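Long-range contacts in ethanolamine kinase Pv091845 (Plasmodium vivax, PDB 2QG7), which probably phosphorylates ethanolamine, the first step in making phosphatidylethanolamine from it in the malaria parasite: residues Y50-S55 against N79-E84; S55-L60 against Y88-Y93. One frame throughout, in Å; residues are numbered along the deposited sequence.

Interaction 1: Y50-S55 against N79-E84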
ATOM      1  N   TYR D  50      -4.609  -1.668  30.577  1.00 78.37           N
ATOM      2  CA  TYR D  50      -4.060  -0.725  29.517  1.00 78.34           C
ATOM      3  C   TYR D  50      -4.076   0.772  29.885  1.00 76.84           C
ATOM      4  O   TYR D  50      -3.019   1.326  30.197  1.00 77.19           O
ATOM      5  CB  TYR D  50      -4.721  -0.953  28.133  1.00 79.22           C
ATOM      6  CG  TYR D  50      -3.858  -1.724  27.161  1.00 82.48           C
ATOM      7  CD1 TYR D  50      -4.187  -3.035  26.794  1.00 85.18           C
ATOM      8  CD2 TYR D  50      -2.700  -1.152  26.616  1.00 85.07           C
ATOM      9  CE1 TYR D  50      -3.388  -3.756  25.915  1.00 85.89           C
ATOM     10  CE2 TYR D  50      -1.895  -1.867  25.734  1.00 86.01           C
ATOM     11  CZ  TYR D  50      -2.249  -3.165  25.389  1.00 86.49           C
ATOM     12  OH  TYR D  50      -1.466  -3.883  24.514  1.00 88.32           O
ATOM     13  N   PRO D  51      -5.257   1.434  29.846  1.00 75.44           N
ATOM     14  CA  PRO D  51      -5.175   2.888  29.967  1.00 74.10           C
ATOM     15  C   PRO D  51      -5.139   3.378  31.416  1.00 72.66           C
ATOM     16  O   PRO D  51      -5.443   2.610  32.345  1.00 72.70           O
ATOM     17  CB  PRO D  51      -6.445   3.362  29.270  1.00 74.33           C
ATOM     18  CG  PRO D  51      -7.464   2.265  29.543  1.00 74.86           C
ATOM     19  CD  PRO D  51      -6.657   0.965  29.721  1.00 75.51           C
ATOM     20  N   ILE D  52      -4.734   4.637  31.594  1.00 70.70           N
ATOM     21  CA  ILE D  52      -4.875   5.355  32.860  1.00 68.89           C
ATOM     22  C   ILE D  52      -6.339   5.825  32.973  1.00 68.79           C
ATOM     23  O   ILE D  52      -6.934   6.325  31.990  1.00 68.44           O
ATOM     24  CB  ILE D  52      -3.901   6.578  32.950  1.00 68.38           C
ATOM     25  CG1 ILE D  52      -2.440   6.122  32.856  1.00 67.57           C
ATOM     26  CG2 ILE D  52      -4.115   7.368  34.236  1.00 67.23           C
ATOM     27  CD1 ILE D  52      -1.502   7.152  32.323  1.00 65.05           C
ATOM     28  N   THR D  53      -6.898   5.674  34.180  1.00 67.81           N
ATOM     29  CA  THR D  53      -8.294   5.971  34.451  1.00 67.01           C
ATOM     30  C   THR D  53      -8.448   7.306  35.147  1.00 66.13           C
ATOM     31  O   THR D  53      -7.499   7.801  35.725  1.00 66.13           O
ATOM     32  CB  THR D  53      -8.877   4.853  35.323  1.00 66.84           C
ATOM     33  OG1 THR D  53      -8.778   3.631  34.558  1.00 67.52           O
ATOM     34  CG2 THR D  53     -10.370   5.112  35.668  1.00 69.67           C
ATOM     35  N   GLU D  54      -9.647   7.887  35.072  1.00 65.60           N
ATOM     36  CA  GLU D  54     -10.007   9.066  35.835  1.00 65.38           C
ATOM     37  C   GLU D  54      -9.923   8.839  37.358  1.00 65.49           C
ATOM     38  O   GLU D  54      -9.559   9.759  38.118  1.00 65.56           O
ATOM     39  CB  GLU D  54     -11.407   9.514  35.447  1.00 65.85           C
ATOM     40  CG  GLU D  54     -11.812  10.866  36.053  1.00 67.65           C
ATOM     41  CD  GLU D  54     -13.272  11.234  35.805  1.00 70.49           C
ATOM     42  OE1 GLU D  54     -13.784  12.078  36.583  1.00 71.00           O
ATOM     43  OE2 GLU D  54     -13.902  10.703  34.844  1.00 71.12           O
ATOM     44  N   SER D  55     -10.262   7.618  37.796  1.00 64.70           N
ATOM     45  CA  SER D  55     -10.149   7.229  39.201  1.00 63.57           C
ATOM     46  C   SER D  55      -8.702   6.938  39.615  1.00 63.37           C
ATOM     47  O   SER D  55      -8.371   7.057  40.799  1.00 63.27           O
ATOM     48  CB  SER D  55     -11.034   6.014  39.497  1.00 63.31           C
ATOM     49  OG  SER D  55     -12.427   6.364  39.469  1.00 63.13           O
ATOM     50  N   ASN D  79       1.380   7.225  29.564  1.00 68.43           N
ATOM     51  CA  ASN D  79       0.736   8.186  28.652  1.00 67.74           C
ATOM     52  C   ASN D  79      -0.391   7.594  27.801  1.00 68.05           C
ATOM     53  O   ASN D  79      -0.823   8.208  26.818  1.00 68.52           O
ATOM     54  CB  ASN D  79       1.760   8.950  27.798  1.00 67.33           C
ATOM     55  CG  ASN D  79       2.734   9.773  28.642  1.00 66.42           C
ATOM     56  OD1 ASN D  79       2.362  10.359  29.672  1.00 65.50           O
ATOM     57  ND2 ASN D  79       3.989   9.816  28.203  1.00 64.79           N
ATOM     58  N   VAL D  80      -0.871   6.406  28.178  1.00 68.05           N
ATOM     59  CA  VAL D  80      -2.090   5.862  27.568  1.00 67.90           C
ATOM     60  C   VAL D  80      -3.249   6.163  28.514  1.00 67.79           C
ATOM     61  O   VAL D  80      -3.202   5.812  29.697  1.00 67.28           O
ATOM     62  CB  VAL D  80      -2.000   4.361  27.238  1.00 67.84           C
ATOM     63  CG1 VAL D  80      -3.243   3.914  26.444  1.00 67.79           C
ATOM     64  CG2 VAL D  80      -0.733   4.067  26.446  1.00 67.74           C
ATOM     65  N   PHE D  81      -4.261   6.846  27.975  1.00 68.00           N
ATOM     66  CA  PHE D  81      -5.355   7.427  28.767  1.00 68.17           C
ATOM     67  C   PHE D  81      -6.715   6.826  28.401  1.00 68.69           C
ATOM     68  O   PHE D  81      -6.930   6.419  27.262  1.00 68.90           O
ATOM     69  CB  PHE D  81      -5.363   8.962  28.631  1.00 67.59           C
ATOM     70  CG  PHE D  81      -4.144   9.619  29.228  1.00 66.72           C
ATOM     71  CD1 PHE D  81      -3.102  10.062  28.411  1.00 67.75           C
ATOM     72  CD2 PHE D  81      -4.029   9.781  30.598  1.00 65.44           C
ATOM     73  CE1 PHE D  81      -1.966  10.660  28.951  1.00 65.82           C
ATOM     74  CE2 PHE D  81      -2.900  10.368  31.153  1.00 65.80           C
ATOM     75  CZ  PHE D  81      -1.863  10.807  30.328  1.00 66.26           C
ATOM     76  N   GLU D  82      -7.609   6.745  29.383  1.00 69.17           N
ATOM     77  CA  GLU D  82      -8.943   6.178  29.179  1.00 70.16           C
ATOM     78  C   GLU D  82      -9.794   7.035  28.208  1.00 70.31           C
ATOM     79  O   GLU D  82     -10.477   6.503  27.315  1.00 70.47           O
ATOM     80  CB  GLU D  82      -9.630   5.979  30.548  1.00 70.39           C
ATOM     81  CG  GLU D  82     -11.145   6.196  30.562  1.00 71.62           C
ATOM     82  CD  GLU D  82     -11.709   6.191  31.976  1.00 72.58           C
ATOM     83  OE1 GLU D  82     -11.995   7.280  32.539  1.00 70.33           O
ATOM     84  OE2 GLU D  82     -11.860   5.077  32.517  1.00 73.64           O
ATOM     85  N   ASN D  83      -9.729   8.354  28.389  1.00 69.97           N
ATOM     86  CA  ASN D  83     -10.437   9.313  27.549  1.00 69.62           C
ATOM     87  C   ASN D  83      -9.711  10.651  27.525  1.00 69.64           C
ATOM     88  O   ASN D  83      -8.643  10.794  28.124  1.00 69.50           O
ATOM     89  CB  ASN D  83     -11.897   9.492  27.999  1.00 69.34           C
ATOM     90  CG  ASN D  83     -12.038   9.740  29.502  1.00 69.35           C
ATOM     91  OD1 ASN D  83     -11.398  10.639  30.070  1.00 68.04           O
ATOM     92  ND2 ASN D  83     -12.899   8.944  30.151  1.00 67.57           N
ATOM     93  N   GLU D  84     -10.307  11.620  26.823  1.00 69.97           N
ATOM     94  CA  GLU D  84      -9.793  12.985  26.718  1.00 69.74           C
ATOM     95  C   GLU D  84      -9.807  13.738  28.048  1.00 68.79           C
ATOM     96  O   GLU D  84      -8.975  14.605  28.272  1.00 69.29           O
ATOM     97  CB  GLU D  84     -10.612  13.753  25.684  1.00 70.41           C
ATOM     98  CG  GLU D  84      -9.874  14.899  25.006  1.00 73.13           C
ATOM     99  CD  GLU D  84     -10.533  15.332  23.669  1.00 76.09           C
ATOM    100  OE1 GLU D  84     -10.838  16.552  23.508  1.00 76.62           O
ATOM    101  OE2 GLU D  84     -10.731  14.451  22.786  1.00 75.85           O
TER
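A single beta bridge, with the bonding pattern of a parallel pair, ties the start of the modelled chain to the loop between helices 65-75 and 84-98, beside the five-stranded antiparallel sheet of this protein-kinase-like fold. Ile52 is gripped at both backbone polar groups. Its N gives a fairly straight bond to Val80 O (2.7 Å, 165° at the hydrogen), coming from above the carbonyl plane. Its O receives Glu82 N at the same length, in the carbonyl plane but more bent, 137° at the hydrogen.

The Ile52 side chain then runs alongside Phe81, both pointing the same way. CB starts 4.0 Å from Phe81 CD2. CG1 lies anti to the carbonyl carbon (chi1 -61°) and passes 3.3 Å from Val80 O, the carbonyl that the same residue's N bonds. CD1 stays close to that oxygen and ends against the Phe81 ring, 3.7 Å from CE2, meeting it obliquely. Leu57 and Tyr76 also touch this buried side chain.

On the solvent side, Pro51 CB rests 3.6 Å from Glu82 N. The loop's two ends are pinned: Asn79 ND2 bonds the carbonyls of Tyr141 and Asn176, and Asn83 OD1 caps Thr86 N as N-cap of helix 84-98. Glu82 OE1 sits 4.5 Å from Glu54 OE2, a like-charged approach, while Glu54 OE1 has weak, long ion pairs with Lys85 and Arg58. The Glu82 chain extends beyond CG across Thr53, OE2 lying 3.5 Å from Thr53 CG2.

Interaction 2: S55-L60 against Y88-Y93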
ATOM      1  N   SER D  55     -10.262   7.618  37.796  1.00 64.70           N
ATOM      2  CA  SER D  55     -10.149   7.229  39.201  1.00 63.57           C
ATOM      3  C   SER D  55      -8.702   6.938  39.615  1.00 63.37           C
ATOM      4  O   SER D  55      -8.371   7.057  40.799  1.00 63.27           O
ATOM      5  CB  SER D  55     -11.034   6.014  39.497  1.00 63.31           C
ATOM      6  OG  SER D  55     -12.427   6.364  39.469  1.00 63.13           O
ATOM      7  N   ASN D  56      -7.847   6.540  38.658  1.00 62.64           N
ATOM      8  CA  ASN D  56      -6.412   6.471  38.926  1.00 61.92           C
ATOM      9  C   ASN D  56      -5.885   7.825  39.388  1.00 61.80           C
ATOM     10  O   ASN D  56      -5.081   7.900  40.332  1.00 61.82           O
ATOM     11  CB  ASN D  56      -5.606   6.014  37.706  1.00 61.78           C
ATOM     12  CG  ASN D  56      -5.858   4.557  37.312  1.00 62.53           C
ATOM     13  OD1 ASN D  56      -5.532   4.162  36.185  1.00 62.54           O
ATOM     14  ND2 ASN D  56      -6.414   3.749  38.228  1.00 61.25           N
ATOM     15  N   LEU D  57      -6.353   8.890  38.736  1.00 61.66           N
ATOM     16  CA  LEU D  57      -5.818  10.251  38.940  1.00 62.00           C
ATOM     17  C   LEU D  57      -6.616  11.111  39.927  1.00 62.46           C
ATOM     18  O   LEU D  57      -6.415  12.323  40.025  1.00 62.38           O
ATOM     19  CB  LEU D  57      -5.677  10.989  37.580  1.00 61.75           C
ATOM     20  CG  LEU D  57      -4.846  10.360  36.449  1.00 60.23           C
ATOM     21  CD1 LEU D  57      -4.931  11.184  35.188  1.00 57.24           C
ATOM     22  CD2 LEU D  57      -3.371  10.120  36.857  1.00 59.56           C
ATOM     23  N   ARG D  58      -7.510  10.477  40.675  1.00 63.45           N
ATOM     24  CA  ARG D  58      -8.415  11.194  41.557  1.00 63.45           C
ATOM     25  C   ARG D  58      -7.689  11.671  42.814  1.00 63.34           C
ATOM     26  O   ARG D  58      -6.953  10.914  43.451  1.00 63.63           O
ATOM     27  CB  ARG D  58      -9.617  10.297  41.899  1.00 63.75           C
ATOM     28  CG  ARG D  58     -10.886  11.071  42.161  1.00 64.27           C
ATOM     29  CD  ARG D  58     -12.123  10.290  41.747  1.00 66.83           C
ATOM     30  NE  ARG D  58     -13.181  11.214  41.308  1.00 67.70           N
ATOM     31  CZ  ARG D  58     -14.113  10.924  40.402  1.00 68.73           C
ATOM     32  NH1 ARG D  58     -15.002  11.859  40.070  1.00 71.69           N
ATOM     33  NH2 ARG D  58     -14.161   9.715  39.822  1.00 67.26           N
ATOM     34  N   ILE D  59      -7.891  12.936  43.155  1.00 63.43           N
ATOM     35  CA  ILE D  59      -7.376  13.496  44.401  1.00 63.47           C
ATOM     36  C   ILE D  59      -8.565  13.780  45.355  1.00 63.53           C
ATOM     37  O   ILE D  59      -9.449  14.598  45.053  1.00 63.67           O
ATOM     38  CB  ILE D  59      -6.514  14.766  44.152  1.00 63.25           C
ATOM     39  CG1 ILE D  59      -5.264  14.405  43.365  1.00 63.81           C
ATOM     40  CG2 ILE D  59      -6.100  15.441  45.478  1.00 63.81           C
ATOM     41  CD1 ILE D  59      -4.502  15.597  42.863  1.00 63.79           C
ATOM     42  N   LEU D  60      -8.572  13.093  46.499  1.00 63.15           N
ATOM     43  CA  LEU D  60      -9.682  13.161  47.452  1.00 63.14           C
ATOM     44  C   LEU D  60      -9.548  14.344  48.403  1.00 64.35           C
ATOM     45  O   LEU D  60      -8.465  14.944  48.526  1.00 63.94           O
ATOM     46  CB  LEU D  60      -9.860  11.834  48.210  1.00 62.00           C
ATOM     47  CG  LEU D  60      -9.802  10.598  47.287  1.00 59.20           C
ATOM     48  CD1 LEU D  60      -9.532   9.314  48.064  1.00 58.13           C
ATOM     49  CD2 LEU D  60     -11.042  10.470  46.451  1.00 56.78           C
ATOM     50  N   TYR D  88      -6.525  15.483  30.156  1.00 60.76           N
ATOM     51  CA  TYR D  88      -6.559  16.851  30.644  1.00 60.59           C
ATOM     52  C   TYR D  88      -6.332  16.965  32.140  1.00 60.53           C
ATOM     53  O   TYR D  88      -5.755  17.954  32.598  1.00 60.52           O
ATOM     54  CB  TYR D  88      -7.874  17.545  30.256  1.00 60.74           C
ATOM     55  CG  TYR D  88      -8.138  17.656  28.772  1.00 62.75           C
ATOM     56  CD1 TYR D  88      -9.430  17.803  28.286  1.00 66.38           C
ATOM     57  CD2 TYR D  88      -7.095  17.627  27.842  1.00 66.35           C
ATOM     58  CE1 TYR D  88      -9.680  17.918  26.895  1.00 66.85           C
ATOM     59  CE2 TYR D  88      -7.335  17.732  26.453  1.00 66.06           C
ATOM     60  CZ  TYR D  88      -8.624  17.876  25.999  1.00 66.24           C
ATOM     61  OH  TYR D  88      -8.847  17.969  24.646  1.00 66.14           O
ATOM     62  N   ILE D  89      -6.813  15.987  32.908  1.00 60.86           N
ATOM     63  CA  ILE D  89      -6.543  15.948  34.356  1.00 60.88           C
ATOM     64  C   ILE D  89      -5.042  15.680  34.594  1.00 61.07           C
ATOM     65  O   ILE D  89      -4.410  16.322  35.450  1.00 60.82           O
ATOM     66  CB  ILE D  89      -7.394  14.864  35.073  1.00 61.12           C
ATOM     67  CG1 ILE D  89      -8.888  15.189  34.987  1.00 62.09           C
ATOM     68  CG2 ILE D  89      -6.961  14.679  36.529  1.00 60.35           C
ATOM     69  CD1 ILE D  89      -9.807  13.981  35.193  1.00 60.07           C
ATOM     70  N   TYR D  90      -4.482  14.736  33.823  1.00 61.23           N
ATOM     71  CA  TYR D  90      -3.046  14.449  33.866  1.00 61.53           C
ATOM     72  C   TYR D  90      -2.251  15.708  33.526  1.00 61.26           C
ATOM     73  O   TYR D  90      -1.233  16.013  34.154  1.00 60.62           O
ATOM     74  CB  TYR D  90      -2.662  13.273  32.934  1.00 61.50           C
ATOM     75  CG  TYR D  90      -1.262  12.707  33.240  1.00 61.65           C
ATOM     76  CD1 TYR D  90      -1.054  11.846  34.329  1.00 60.52           C
ATOM     77  CD2 TYR D  90      -0.145  13.071  32.466  1.00 60.28           C
ATOM     78  CE1 TYR D  90       0.211  11.349  34.637  1.00 59.31           C
ATOM     79  CE2 TYR D  90       1.122  12.570  32.757  1.00 60.00           C
ATOM     80  CZ  TYR D  90       1.296  11.709  33.842  1.00 60.47           C
ATOM     81  OH  TYR D  90       2.555  11.216  34.131  1.00 58.88           O
ATOM     82  N   CYS D  91      -2.764  16.441  32.542  1.00 61.79           N
ATOM     83  CA  CYS D  91      -2.208  17.721  32.111  1.00 62.37           C
ATOM     84  C   CYS D  91      -2.271  18.827  33.145  1.00 63.01           C
ATOM     85  O   CYS D  91      -1.363  19.655  33.208  1.00 64.02           O
ATOM     86  CB  CYS D  91      -2.862  18.172  30.812  1.00 61.48           C
ATOM     87  SG  CYS D  91      -2.262  17.196  29.437  1.00 62.33           S
ATOM     88  N   LYS D  92      -3.340  18.855  33.938  1.00 63.71           N
ATOM     89  CA  LYS D  92      -3.455  19.796  35.051  1.00 64.54           C
ATOM     90  C   LYS D  92      -2.364  19.572  36.078  1.00 64.37           C
ATOM     91  O   LYS D  92      -1.908  20.524  36.699  1.00 64.59           O
ATOM     92  CB  LYS D  92      -4.795  19.634  35.772  1.00 65.23           C
ATOM     93  CG  LYS D  92      -5.960  20.375  35.158  1.00 67.99           C
ATOM     94  CD  LYS D  92      -7.265  19.954  35.830  1.00 71.81           C
ATOM     95  CE  LYS D  92      -7.463  20.679  37.150  1.00 73.15           C
ATOM     96  NZ  LYS D  92      -8.823  20.387  37.716  1.00 75.30           N
ATOM     97  N   TYR D  93      -2.000  18.307  36.296  1.00 64.76           N
ATOM     98  CA  TYR D  93      -0.961  17.935  37.262  1.00 65.00           C
ATOM     99  C   TYR D  93       0.445  18.210  36.730  1.00 64.94           C
ATOM    100  O   TYR D  93       1.358  18.522  37.509  1.00 64.67           O
ATOM    101  CB  TYR D  93      -1.064  16.458  37.658  1.00 65.28           C
ATOM    102  CG  TYR D  93      -2.382  16.027  38.246  1.00 67.12           C
ATOM    103  CD1 TYR D  93      -3.205  16.934  38.930  1.00 69.48           C
ATOM    104  CD2 TYR D  93      -2.795  14.697  38.150  1.00 69.58           C
ATOM    105  CE1 TYR D  93      -4.426  16.537  39.475  1.00 71.65           C
ATOM    106  CE2 TYR D  93      -4.022  14.280  38.688  1.00 71.70           C
ATOM    107  CZ  TYR D  93      -4.829  15.209  39.349  1.00 72.59           C
ATOM    108  OH  TYR D  93      -6.025  14.803  39.896  1.00 73.79           O
TER
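Tyr93 reaches out from its helix and gives its hydroxyl proton to Leu57 O. The bond is short, 2.5 Å from OH to O, and the donor sits almost on the C=O axis, 172° at the oxygen; Leu57 O lies at the ring's edge, near its plane. Leu57 CB comes 3.8 Å from Tyr93 CE2, while its CD1 reaches Tyr90 CB at 3.8 Å and its CD2 meets the rim of the Tyr90 ring near the ring plane. Ile59 meets Tyr93 tip to tip, its CD1 oblique to the ring and 3.5 Å from Tyr93 CE1; Ile89 CG2 adds a looser touch on Leu57 CB.

This is a loop laid against helix 84-98, one of two helices preceding the antiparallel sheet of the kinase-like fold; strand 112-116 of that sheet packs on Tyr88 and Cys91 of the same helix.

Behind the first shell, Ile89 O lies 3.4 Å above the plane of the Tyr93 ring, over its centre. Ala69 and Leu73 of helix 65-75 also touch that side chain. Tyr90 is fixed at its tip, where OH is hydrogen-bonded to Leu73 O and Asn176 OD1.

Overall arrangement
Along the chain the pairs interleave: 50-55, then 55-60, helix 65-75, then 79-84 and 88-93, so both contacts fasten the N-terminal segment onto what follows helix 65-75. Their centres are 10 Å apart, on the same side of the chain's centre and 25 and 29 Å from it. They share Ser55 and one hydrophobic cluster: Phe81 CE2 packs 3.4 Å from Tyr90 CB, and Ile52 CG2 lies 3.8 Å from Leu57 CG. Interaction 1 ends where helix 84-98 begins; interaction 2 uses its middle. Asn176, between strands 170-174 and 177-181, is an anchor common to both, joining this N-terminal layer to the five-stranded sheet.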